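Local coordinates for protein geranylgeranyl pyrophosphate synthase (Corynebacterium glutamicum, PDB 3LMD) that probably catalyses the magnesium-dependent chain elongation that makes long isoprenyl diphosphates, at residues A[208-211]-A[212-216]; A[216-219]-A[220-223]. All coordinates share one frame; numbering follows the deposited sequence.

Contact 1: A[208-211]-A[212-216]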
# COMPACT_ATOMS: atom_id res chain seq x y z
N GLY A 208 0.63 -14.06 -15.97
CA GLY A 208 0.43 -14.56 -17.37
C GLY A 208 0.05 -13.39 -18.28
O GLY A 208 0.59 -13.22 -19.38
N TYR A 209 -0.87 -12.57 -17.82
CA TYR A 209 -1.35 -11.42 -18.59
C TYR A 209 -0.18 -10.49 -18.95
O TYR A 209 0.03 -10.13 -20.12
CB TYR A 209 -2.43 -10.64 -17.79
CG TYR A 209 -2.89 -9.39 -18.53
CD1 TYR A 209 -3.89 -9.46 -19.50
CD2 TYR A 209 -2.28 -8.15 -18.28
CE1 TYR A 209 -4.31 -8.29 -20.22
CE2 TYR A 209 -2.69 -6.97 -19.01
CZ TYR A 209 -3.69 -7.07 -19.96
OH TYR A 209 -4.09 -5.95 -20.65
N LEU A 210 0.60 -10.11 -17.94
CA LEU A 210 1.65 -9.11 -18.11
C LEU A 210 2.83 -9.66 -18.91
O LEU A 210 3.37 -8.95 -19.75
CB LEU A 210 2.11 -8.62 -16.73
CG LEU A 210 1.08 -7.68 -16.04
CD1 LEU A 210 1.65 -7.35 -14.61
CD2 LEU A 210 0.78 -6.40 -16.85
N GLY A 211 3.24 -10.89 -18.62
CA GLY A 211 4.33 -11.52 -19.36
C GLY A 211 3.99 -11.58 -20.84
O GLY A 211 4.80 -11.19 -21.68
N ALA A 212 2.78 -12.02 -21.16
CA ALA A 212 2.36 -12.12 -22.56
C ALA A 212 2.18 -10.74 -23.20
O ALA A 212 2.61 -10.51 -24.33
CB ALA A 212 1.08 -12.96 -22.69
N MET A 213 1.55 -9.82 -22.48
CA MET A 213 1.27 -8.51 -23.05
C MET A 213 2.56 -7.74 -23.37
O MET A 213 2.68 -7.14 -24.45
CB MET A 213 0.37 -7.65 -22.15
CG MET A 213 -0.00 -6.27 -22.80
SD MET A 213 1.18 -4.94 -22.44
CE MET A 213 0.47 -4.52 -20.80
N HIS A 214 3.49 -7.71 -22.43
CA HIS A 214 4.77 -7.02 -22.65
C HIS A 214 5.68 -7.69 -23.68
O HIS A 214 6.61 -7.05 -24.17
CB HIS A 214 5.53 -6.73 -21.35
CG HIS A 214 4.91 -5.61 -20.56
ND1 HIS A 214 4.99 -4.30 -20.96
CD2 HIS A 214 4.10 -5.63 -19.48
CE1 HIS A 214 4.30 -3.54 -20.12
NE2 HIS A 214 3.75 -4.33 -19.21
N ALA A 215 5.40 -8.94 -24.01
CA ALA A 215 6.12 -9.61 -25.09
C ALA A 215 5.45 -9.37 -26.44
O ALA A 215 5.93 -9.86 -27.48
CB ALA A 215 6.21 -11.09 -24.81
N GLY A 216 4.34 -8.63 -26.43
CA GLY A 216 3.55 -8.36 -27.63
C GLY A 216 2.77 -9.54 -28.19
O GLY A 216 2.50 -9.59 -29.38

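Contact 2: A[216-219]-A[220-223]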
# COMPACT_ATOMS: atom_id res chain seq x y z
N GLY A 216 4.34 -8.63 -26.43
CA GLY A 216 3.55 -8.36 -27.63
C GLY A 216 2.77 -9.54 -28.19
O GLY A 216 2.50 -9.59 -29.38
N ALA A 217 2.37 -10.50 -27.34
CA ALA A 217 1.50 -11.59 -27.79
C ALA A 217 0.15 -11.09 -28.33
O ALA A 217 -0.31 -10.02 -27.97
CB ALA A 217 1.28 -12.58 -26.65
N ALA A 218 -0.48 -11.89 -29.19
CA ALA A 218 -1.85 -11.64 -29.65
C ALA A 218 -2.84 -11.62 -28.47
O ALA A 218 -2.65 -12.36 -27.51
CB ALA A 218 -2.29 -12.71 -30.69
N PRO A 219 -3.86 -10.76 -28.54
CA PRO A 219 -4.90 -10.56 -27.50
C PRO A 219 -5.50 -11.87 -26.98
O PRO A 219 -5.67 -12.03 -25.77
CB PRO A 219 -5.97 -9.73 -28.22
CG PRO A 219 -5.20 -8.95 -29.27
CD PRO A 219 -4.05 -9.84 -29.69
N GLU A 220 -5.82 -12.79 -27.89
CA GLU A 220 -6.39 -14.08 -27.52
C GLU A 220 -5.40 -14.90 -26.69
O GLU A 220 -5.80 -15.63 -25.79
CB GLU A 220 -6.82 -14.87 -28.77
CG GLU A 220 -8.07 -14.27 -29.47
CD GLU A 220 -9.33 -14.29 -28.59
OE1 GLU A 220 -9.91 -13.21 -28.36
OE2 GLU A 220 -9.73 -15.38 -28.12
N HIS A 221 -4.12 -14.77 -27.00
CA HIS A 221 -3.12 -15.53 -26.29
C HIS A 221 -2.86 -14.91 -24.93
O HIS A 221 -2.69 -15.63 -23.96
CB HIS A 221 -1.82 -15.64 -27.10
CG HIS A 221 -1.99 -16.37 -28.40
ND1 HIS A 221 -1.07 -16.30 -29.42
CD2 HIS A 221 -2.99 -17.18 -28.84
CE1 HIS A 221 -1.48 -17.04 -30.44
NE2 HIS A 221 -2.64 -17.59 -30.11
N ILE A 222 -2.85 -13.58 -24.88
CA ILE A 222 -2.75 -12.87 -23.60
C ILE A 222 -3.91 -13.29 -22.70
O ILE A 222 -3.72 -13.62 -21.52
CB ILE A 222 -2.81 -11.35 -23.81
CG1 ILE A 222 -1.58 -10.84 -24.60
CG2 ILE A 222 -2.92 -10.61 -22.46
CD1 ILE A 222 -1.74 -9.31 -24.98
N ASP A 223 -5.12 -13.28 -23.26
CA ASP A 223 -6.31 -13.66 -22.50
C ASP A 223 -6.24 -15.11 -22.03
O ASP A 223 -6.61 -15.43 -20.89
CB ASP A 223 -7.58 -13.42 -23.34
CG ASP A 223 -8.84 -13.46 -22.49
OD1 ASP A 223 -9.01 -12.54 -21.66
OD2 ASP A 223 -9.63 -14.42 -22.63
O HOH W 1 0.89 -14.46 -29.75

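Contact 1: A[208-211]-A[212-216]
Tyr209, Leu210 and Met213 meet side by side on the last turns of helix 188-214. The apolar contacts centre on the Met213 methyl group. Its CE lies 4.4 Å from Tyr209 CE2, approaching the ring obliquely, and equally far from Leu210 CD2. The Met213 chain begins with CG anti to the backbone N (chi1 -177°). The bend at chi2 sets SD over the centre of the His214 ring, 4.0 Å above its plane, a Met-aromatic contact between neighbours. The bend at chi3 then turns CE back toward Tyr209 and Leu210. The rim of the His214 ring also meets the helix backbone: His214 CD2 lies 3.4 Å from Leu210 O, which sits at the ring edge near its plane.

The backbone bonds are those of a closing alpha-helix. Ala212 N, Met213 N and His214 N donate to the carbonyl oxygens of Gly208, Tyr209 and Leu210. The Met213 N to Tyr209 O bond is the shortest, at 2.8 Å. The next one, Ala215 N to Gly211 O, is weak. Here the helix ends in a Schellman motif, with Gly216 at positive phi (71°) and its N bonded to Met213 O at 3.0 Å. The second bond back is the probable one from Ala217 N to Ala212 O.

Contacts with other helices place this end in the all-helical prenyl synthase fold. Leu210 and Met213 touch helix 159-181, where Thr161 OG1 is hydrogen-bonded to His214 NE2 and His164 stacks with the Tyr209 ring. His214 and Ala215 also pack on helix 95-118.

Contact 2: A[216-219]-A[220-223]
This contact is the N-terminal cap of helix 219-246, reached through the short loop that follows the Schellman turn at Gly216. Ala218 is the N-cap residue and Pro219 opens the first turn. The Ala218 carbonyl oxygen takes two backbone N-H groups. Ile222 N donates at 2.9 Å and nearly straight, with an N-H...O angle of 165°. His221 N is as near but badly angled, and its bond is weak. One residue on, Asp223 N donates to Pro219 O at 2.9 Å.

Two side chains fold back over the loop. Ile222 points toward it. Its CG1 lies beside the backbone N (chi1 -65°), and the chain then extends to CD1. CG1 meets Ala217 CB at 3.9 Å, while CD1 comes within 3.4 Å of Ala217 O. The branch thus lies along the backbone leading into the cap. Ile222 also packs on helix 188-214. Ala217 is buried and touches Ala212 of the same helix.

The first two carboxylates of the helix turn to another part of the chain. Glu220 OE2 and Asp223 OD2 both form salt bridges with Arg330. Glu220, in the first turn, probably also suits the positive end of the helix dipole.

The His221 ring turns back toward the loop, and Ala218 CB lies over one of its faces, 4.0 Å from ND1. Leu331 and Pro332 also touch this histidine. A water joins the ring to the cap. It accepts from Ala218 N at 3.0 Å, and it lies in the ring plane at the edge, 2.7 Å from His221 ND1.

Along the chain, contact 1 comes first and finishes helix 188-214. Contact 2 follows directly and starts helix 219-246. They meet end to end at Gly216, so neither nests in nor crosses the other. Each closes a local turn, and together they form the connection between two successive helices. The centres of contact 1 and contact 2 are about 7 Å apart. A probable hydrogen bond from Ala217 N to Ala212 O, 3.0 Å, joins the loop to the helix it has just left. The chain then reverses, and the first turn of helix 219-246 lies against the last turns of helix 188-214. There Ile222 CG2 lies 3.3 Å from Tyr209 CD1.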